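Local coordinates for septation protein imp2 (PDB 5C1F), which links the cytoskeleton to membrane phospholipids and is required for normal septation and medial-ring disassembly in fission yeast, at residues A45-A56 / A86-Q97. Residues are numbered along the deposited sequence; the frame is centred on the assembly and turned at random.
Sequences ANIEEDYAKRMA and AKSHLQISQLLQ
A buried imidazole gripped at both nitrogens is the unusual feature of this helix pair: His89 ND1 donates to Glu48 OE2 at 2.6 Å, nearly straight at 167°. The carboxylate oxygen lies in the plane of the imidazole, whereas the donor meets that oxygen from above the carboxylate plane. Glu48 arrives by having CG anti to its own nitrogen (chi1 -167°) and a bend at chi2, which lets it settle as a knob among His89, Ile92, Ser93 and Leu96. At the far side of the ring NE2 is hydrogen-bonded to Asp240 of helix 162-252, and two acidic partners would be expected to favour a protonated imidazole. Tyr51 then closes one face of the histidine in a T-shaped stack, its CE2 edge 3.6 Å from His89 CE1. A leucine in place of His89 would probably leave Glu48 OE2 and Asp240 without the ring nitrogens that pair with them and deprive the Tyr51 edge of its aromatic face.

Beside this polar core the approach is through small residues, and the axes of segments 45-56 and 86-97 come within 8.0 Å. Ala52 CB presses against the backbone at Leu90 N (3.4 Å), Ala86 CB nests on Ala56, and Ser93, whose OG is turned back to Leu90 O, lays its CB against Glu49 N. On the outer flank Gln97 NE2 reaches Glu49 OE1 at 3.3 Å, while Lys53 forms a salt bridge with the other oxygen, OE2, its hydrogen bond weak.

Glu48 OE1 also pairs with Arg44 and with Tyr51 OH of the second subunit, where the two Tyr51 rings stack. Such nearly antiparallel packing of two segments on helices 18-59 and 69-155, with knobs-into-holes contacts beside the dimer interface, belongs to the elongated helical bundle of the F-BAR domain.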
ATOM      1  N   ALA A  45       8.182   1.138   6.385  1.00 24.04           N
ATOM      2  CA  ALA A  45       8.500   2.120   5.359  1.00 24.41           C
ATOM      3  C   ALA A  45       8.795   1.446   4.023  1.00 25.57           C
ATOM      4  O   ALA A  45       8.364   1.921   2.970  1.00 25.34           O
ATOM      5  CB  ALA A  45       9.681   2.976   5.793  1.00 19.59           C
ATOM      6  N   ASN A  46       9.533   0.342   4.068  1.00 25.82           N
ATOM      7  CA  ASN A  46       9.854  -0.404   2.857  1.00 29.20           C
ATOM      8  C   ASN A  46       8.614  -1.048   2.258  1.00 25.30           C
ATOM      9  O   ASN A  46       8.478  -1.131   1.037  1.00 25.78           O
ATOM     10  CB  ASN A  46      10.919  -1.466   3.137  1.00 29.33           C
ATOM     11  CG  ASN A  46      12.326  -0.895   3.121  1.00 34.70           C
ATOM     12  OD1 ASN A  46      12.597   0.101   2.447  1.00 34.21           O
ATOM     13  ND2 ASN A  46      13.230  -1.526   3.863  1.00 37.20           N
ATOM     14  N   ILE A  47       7.714  -1.501   3.126  1.00 22.93           N
ATOM     15  CA  ILE A  47       6.424  -2.018   2.687  1.00 30.40           C
ATOM     16  C   ILE A  47       5.674  -0.942   1.910  1.00 19.20           C
ATOM     17  O   ILE A  47       5.131  -1.202   0.837  1.00 21.94           O
ATOM     18  CB  ILE A  47       5.564  -2.499   3.878  1.00 31.90           C
ATOM     19  CG1 ILE A  47       6.186  -3.742   4.516  1.00 28.71           C
ATOM     20  CG2 ILE A  47       4.138  -2.793   3.432  1.00 19.62           C
ATOM     21  CD1 ILE A  47       5.465  -4.223   5.759  1.00 30.64           C
ATOM     22  N   GLU A  48       5.669   0.272   2.450  1.00 18.65           N
ATOM     23  CA  GLU A  48       4.982   1.385   1.807  1.00 20.49           C
ATOM     24  C   GLU A  48       5.631   1.754   0.477  1.00 22.25           C
ATOM     25  O   GLU A  48       4.945   2.060  -0.498  1.00 25.57           O
ATOM     26  CB  GLU A  48       4.960   2.604   2.728  1.00 17.70           C
ATOM     27  CG  GLU A  48       4.002   3.700   2.276  1.00 26.05           C
ATOM     28  CD  GLU A  48       2.545   3.335   2.518  1.00 22.72           C
ATOM     29  OE1 GLU A  48       2.289   2.273   3.124  1.00 19.85           O
ATOM     30  OE2 GLU A  48       1.653   4.112   2.109  1.00 18.83           O
ATOM     31  N   GLU A  49       6.959   1.718   0.443  1.00 24.46           N
ATOM     32  CA  GLU A  49       7.702   2.072  -0.760  1.00 29.15           C
ATOM     33  C   GLU A  49       7.413   1.094  -1.894  1.00 19.88           C
ATOM     34  O   GLU A  49       7.113   1.503  -3.014  1.00 30.19           O
ATOM     35  CB  GLU A  49       9.204   2.113  -0.468  1.00 24.14           C
ATOM     36  CG  GLU A  49      10.054   2.587  -1.641  1.00 29.88           C
ATOM     37  CD  GLU A  49      11.537   2.638  -1.307  1.00 37.35           C
ATOM     38  OE1 GLU A  49      11.901   2.344  -0.150  1.00 43.44           O
ATOM     39  OE2 GLU A  49      12.341   2.973  -2.202  1.00 40.78           O
ATOM     40  N   ASP A  50       7.510  -0.197  -1.588  1.00 20.34           N
ATOM     41  CA  ASP A  50       7.225  -1.255  -2.553  1.00 20.86           C
ATOM     42  C   ASP A  50       5.812  -1.123  -3.117  1.00 28.00           C
ATOM     43  O   ASP A  50       5.590  -1.273  -4.318  1.00 25.71           O
ATOM     44  CB  ASP A  50       7.405  -2.628  -1.901  1.00 27.35           C
ATOM     45  CG  ASP A  50       7.107  -3.773  -2.851  1.00 41.81           C
ATOM     46  OD1 ASP A  50       7.537  -3.707  -4.022  1.00 46.23           O
ATOM     47  OD2 ASP A  50       6.442  -4.743  -2.427  1.00 49.31           O
ATOM     48  N   TYR A  51       4.866  -0.851  -2.222  1.00 19.26           N
ATOM     49  CA  TYR A  51       3.475  -0.586  -2.565  1.00 18.56           C
ATOM     50  C   TYR A  51       3.383   0.575  -3.560  1.00 23.34           C
ATOM     51  O   TYR A  51       2.751   0.463  -4.613  1.00 20.12           O
ATOM     52  CB  TYR A  51       2.698  -0.284  -1.279  1.00 22.21           C
ATOM     53  CG  TYR A  51       1.192  -0.167  -1.388  1.00 20.60           C
ATOM     54  CD1 TYR A  51       0.423  -1.182  -1.943  1.00 23.71           C
ATOM     55  CD2 TYR A  51       0.533   0.939  -0.870  1.00 21.32           C
ATOM     56  CE1 TYR A  51      -0.964  -1.074  -2.013  1.00 21.92           C
ATOM     57  CE2 TYR A  51      -0.845   1.054  -0.931  1.00 21.34           C
ATOM     58  CZ  TYR A  51      -1.589   0.049  -1.502  1.00 23.51           C
ATOM     59  OH  TYR A  51      -2.963   0.174  -1.560  1.00 21.91           O
ATOM     60  N   ALA A  52       4.040   1.680  -3.225  1.00 19.82           N
ATOM     61  CA  ALA A  52       4.086   2.847  -4.094  1.00 21.67           C
ATOM     62  C   ALA A  52       4.707   2.533  -5.456  1.00 20.29           C
ATOM     63  O   ALA A  52       4.168   2.920  -6.492  1.00 20.54           O
ATOM     64  CB  ALA A  52       4.850   3.964  -3.418  1.00 18.21           C
ATOM     65  N   LYS A  53       5.839   1.833  -5.453  1.00 19.65           N
ATOM     66  CA  LYS A  53       6.538   1.517  -6.698  1.00 20.62           C
ATOM     67  C   LYS A  53       5.678   0.669  -7.629  1.00 36.63           C
ATOM     68  O   LYS A  53       5.586   0.948  -8.826  1.00 32.72           O
ATOM     69  CB  LYS A  53       7.851   0.790  -6.412  1.00 34.50           C
ATOM     70  CG  LYS A  53       8.935   1.648  -5.784  1.00 39.68           C
ATOM     71  CD  LYS A  53      10.163   0.808  -5.472  1.00 44.17           C
ATOM     72  CE  LYS A  53      11.299   1.654  -4.927  1.00 50.81           C
ATOM     73  NZ  LYS A  53      12.499   0.825  -4.628  1.00 52.56           N
ATOM     74  N   ARG A  54       5.054  -0.366  -7.079  1.00 20.37           N
ATOM     75  CA  ARG A  54       4.207  -1.247  -7.872  1.00 20.47           C
ATOM     76  C   ARG A  54       2.992  -0.499  -8.420  1.00 22.86           C
ATOM     77  O   ARG A  54       2.578  -0.723  -9.558  1.00 25.72           O
ATOM     78  CB  ARG A  54       3.759  -2.454  -7.044  1.00 20.56           C
ATOM     79  CG  ARG A  54       4.890  -3.396  -6.648  1.00 21.67           C
ATOM     80  CD  ARG A  54       4.351  -4.714  -6.113  1.00 22.08           C
ATOM     81  NE  ARG A  54       3.545  -5.415  -7.110  1.00 36.15           N
ATOM     82  CZ  ARG A  54       2.900  -6.558  -6.888  1.00 40.54           C
ATOM     83  NH1 ARG A  54       2.962  -7.137  -5.696  1.00 38.59           N
ATOM     84  NH2 ARG A  54       2.192  -7.122  -7.859  1.00 41.93           N
ATOM     85  N   MET A  55       2.431   0.397  -7.613  1.00 18.77           N
ATOM     86  CA  MET A  55       1.260   1.158  -8.031  1.00 18.12           C
ATOM     87  C   MET A  55       1.612   2.116  -9.167  1.00 32.48           C
ATOM     88  O   MET A  55       0.805   2.338 -10.075  1.00 18.25           O
ATOM     89  CB  MET A  55       0.667   1.926  -6.851  1.00 20.25           C
ATOM     90  CG  MET A  55      -0.719   2.483  -7.123  1.00 26.38           C
ATOM     91  SD  MET A  55      -1.449   3.232  -5.660  1.00 34.73           S
ATOM     92  CE  MET A  55      -1.415   1.850  -4.524  1.00 45.41           C
ATOM     93  N   ALA A  56       2.820   2.674  -9.116  1.00 22.25           N
ATOM     94  CA  ALA A  56       3.308   3.542 -10.182  1.00 27.34           C
ATOM     95  C   ALA A  56       3.482   2.756 -11.476  1.00 29.00           C
ATOM     96  O   ALA A  56       3.066   3.207 -12.542  1.00 29.56           O
ATOM     97  CB  ALA A  56       4.623   4.200  -9.779  1.00 20.09           C
ATOM     98  N   ALA A  86      -0.177   6.665  -6.254  1.00 17.52           N
ATOM     99  CA  ALA A  86       1.186   6.139  -6.210  1.00 17.27           C
ATOM    100  C   ALA A  86       2.180   7.199  -5.738  1.00 17.69           C
ATOM    101  O   ALA A  86       2.992   6.943  -4.853  1.00 25.77           O
ATOM    102  CB  ALA A  86       1.596   5.604  -7.579  1.00 17.71           C
ATOM    103  N   LYS A  87       2.108   8.385  -6.341  1.00 18.07           N
ATOM    104  CA  LYS A  87       2.980   9.504  -5.982  1.00 21.48           C
ATOM    105  C   LYS A  87       2.872   9.847  -4.504  1.00 29.75           C
ATOM    106  O   LYS A  87       3.874  10.123  -3.841  1.00 28.15           O
ATOM    107  CB  LYS A  87       2.639  10.747  -6.807  1.00 19.25           C
ATOM    108  CG  LYS A  87       2.731  10.572  -8.306  1.00 24.89           C
ATOM    109  CD  LYS A  87       2.152  11.787  -9.019  1.00 27.63           C
ATOM    110  CE  LYS A  87       2.032  11.562 -10.516  1.00 29.92           C
ATOM    111  NZ  LYS A  87       1.403  12.725 -11.201  1.00 38.07           N
ATOM    112  N   SER A  88       1.641   9.849  -4.002  1.00 17.89           N
ATOM    113  CA  SER A  88       1.384  10.144  -2.602  1.00 17.74           C
ATOM    114  C   SER A  88       2.022   9.082  -1.715  1.00 33.24           C
ATOM    115  O   SER A  88       2.761   9.402  -0.786  1.00 17.64           O
ATOM    116  CB  SER A  88      -0.122  10.233  -2.338  1.00 22.66           C
ATOM    117  OG  SER A  88      -0.400  10.362  -0.953  1.00 20.17           O
ATOM    118  N   HIS A  89       1.742   7.817  -2.017  1.00 17.06           N
ATOM    119  CA  HIS A  89       2.301   6.716  -1.241  1.00 26.30           C
ATOM    120  C   HIS A  89       3.833   6.710  -1.276  1.00 17.44           C
ATOM    121  O   HIS A  89       4.469   6.337  -0.292  1.00 18.57           O
ATOM    122  CB  HIS A  89       1.745   5.378  -1.736  1.00 20.19           C
ATOM    123  CG  HIS A  89       0.361   5.086  -1.247  1.00 22.70           C
ATOM    124  ND1 HIS A  89       0.106   4.630   0.031  1.00 21.90           N
ATOM    125  CD2 HIS A  89      -0.844   5.191  -1.853  1.00 16.25           C
ATOM    126  CE1 HIS A  89      -1.194   4.464   0.185  1.00 21.63           C
ATOM    127  NE2 HIS A  89      -1.795   4.800  -0.942  1.00 16.19           N
ATOM    128  N   LEU A  90       4.424   7.140  -2.387  1.00 17.91           N
ATOM    129  CA  LEU A  90       5.882   7.232  -2.469  1.00 21.36           C
ATOM    130  C   LEU A  90       6.401   8.320  -1.535  1.00 27.36           C
ATOM    131  O   LEU A  90       7.396   8.124  -0.833  1.00 24.35           O
ATOM    132  CB  LEU A  90       6.345   7.507  -3.902  1.00 24.68           C
ATOM    133  CG  LEU A  90       7.864   7.490  -4.106  1.00 26.92           C
ATOM    134  CD1 LEU A  90       8.447   6.138  -3.720  1.00 22.21           C
ATOM    135  CD2 LEU A  90       8.234   7.842  -5.538  1.00 28.88           C
ATOM    136  N   GLN A  91       5.717   9.461  -1.533  1.00 18.88           N
ATOM    137  CA  GLN A  91       6.041  10.561  -0.631  1.00 24.47           C
ATOM    138  C   GLN A  91       5.869  10.131   0.831  1.00 23.85           C
ATOM    139  O   GLN A  91       6.694  10.454   1.682  1.00 24.76           O
ATOM    140  CB  GLN A  91       5.163  11.781  -0.946  1.00 19.47           C
ATOM    141  CG  GLN A  91       5.249  12.930   0.058  1.00 32.66           C
ATOM    142  CD  GLN A  91       6.537  13.729  -0.051  1.00 41.09           C
ATOM    143  OE1 GLN A  91       7.627  13.216   0.206  1.00 44.72           O
ATOM    144  NE2 GLN A  91       6.415  14.998  -0.429  1.00 44.99           N
ATOM    145  N   ILE A  92       4.806   9.386   1.110  1.00 24.89           N
ATOM    146  CA  ILE A  92       4.543   8.906   2.463  1.00 24.50           C
ATOM    147  C   ILE A  92       5.636   7.945   2.931  1.00 23.10           C
ATOM    148  O   ILE A  92       6.098   8.030   4.071  1.00 21.06           O
ATOM    149  CB  ILE A  92       3.166   8.211   2.560  1.00 22.72           C
ATOM    150  CG1 ILE A  92       2.047   9.221   2.300  1.00 23.89           C
ATOM    151  CG2 ILE A  92       2.972   7.586   3.938  1.00 21.01           C
ATOM    152  CD1 ILE A  92       1.991  10.343   3.320  1.00 17.75           C
ATOM    153  N   SER A  93       6.061   7.044   2.050  1.00 19.05           N
ATOM    154  CA  SER A  93       7.111   6.093   2.401  1.00 18.32           C
ATOM    155  C   SER A  93       8.421   6.819   2.687  1.00 24.43           C
ATOM    156  O   SER A  93       9.187   6.408   3.560  1.00 22.92           O
ATOM    157  CB  SER A  93       7.309   5.061   1.287  1.00 22.36           C
ATOM    158  OG  SER A  93       7.939   5.632   0.155  1.00 22.33           O
ATOM    159  N   GLN A  94       8.670   7.908   1.963  1.00 25.40           N
ATOM    160  CA  GLN A  94       9.873   8.707   2.184  1.00 31.58           C
ATOM    161  C   GLN A  94       9.824   9.408   3.540  1.00 23.26           C
ATOM    162  O   GLN A  94      10.835   9.519   4.225  1.00 25.85           O
ATOM    163  CB  GLN A  94      10.059   9.732   1.062  1.00 20.88           C
ATOM    164  CG  GLN A  94      10.422   9.112  -0.281  1.00 37.41           C
ATOM    165  CD  GLN A  94      10.306  10.095  -1.439  1.00 38.66           C
ATOM    166  OE1 GLN A  94       9.793  11.205  -1.280  1.00 37.90           O
ATOM    167  NE2 GLN A  94      10.777   9.688  -2.610  1.00 36.61           N
ATOM    168  N   LEU A  95       8.644   9.883   3.923  1.00 20.04           N
ATOM    169  CA  LEU A  95       8.473  10.514   5.226  1.00 21.98           C
ATOM    170  C   LEU A  95       8.513   9.477   6.350  1.00 27.76           C
ATOM    171  O   LEU A  95       9.000   9.759   7.448  1.00 27.25           O
ATOM    172  CB  LEU A  95       7.164  11.307   5.272  1.00 26.87           C
ATOM    173  CG  LEU A  95       7.084  12.508   4.318  1.00 29.33           C
ATOM    174  CD1 LEU A  95       5.675  13.089   4.275  1.00 27.49           C
ATOM    175  CD2 LEU A  95       8.095  13.578   4.707  1.00 20.97           C
ATOM    176  N   LEU A  96       8.009   8.275   6.077  1.00 25.51           N
ATOM    177  CA  LEU A  96       8.083   7.191   7.052  1.00 18.62           C
ATOM    178  C   LEU A  96       9.539   6.859   7.358  1.00 37.69           C
ATOM    179  O   LEU A  96       9.883   6.503   8.487  1.00 29.06           O
ATOM    180  CB  LEU A  96       7.352   5.945   6.547  1.00 18.25           C
ATOM    181  CG  LEU A  96       5.823   5.941   6.617  1.00 22.24           C
ATOM    182  CD1 LEU A  96       5.257   4.656   6.027  1.00 19.96           C
ATOM    183  CD2 LEU A  96       5.339   6.132   8.047  1.00 17.79           C
ATOM    184  N   GLN A  97      10.394   6.982   6.349  1.00 19.71           N
ATOM    185  CA  GLN A  97      11.814   6.726   6.534  1.00 40.64           C
ATOM    186  C   GLN A  97      12.501   7.882   7.248  1.00 31.37           C
ATOM    187  O   GLN A  97      13.224   7.671   8.216  1.00 28.72           O
ATOM    188  CB  GLN A  97      12.489   6.449   5.188  1.00 38.23           C
ATOM    189  CG  GLN A  97      12.408   4.988   4.782  1.00 50.29           C
ATOM    190  CD  GLN A  97      12.526   4.767   3.285  1.00 62.28           C
ATOM    191  OE1 GLN A  97      12.801   5.697   2.526  1.00 64.20           O
ATOM    192  NE2 GLN A  97      12.315   3.526   2.853  1.00 62.31           N
TER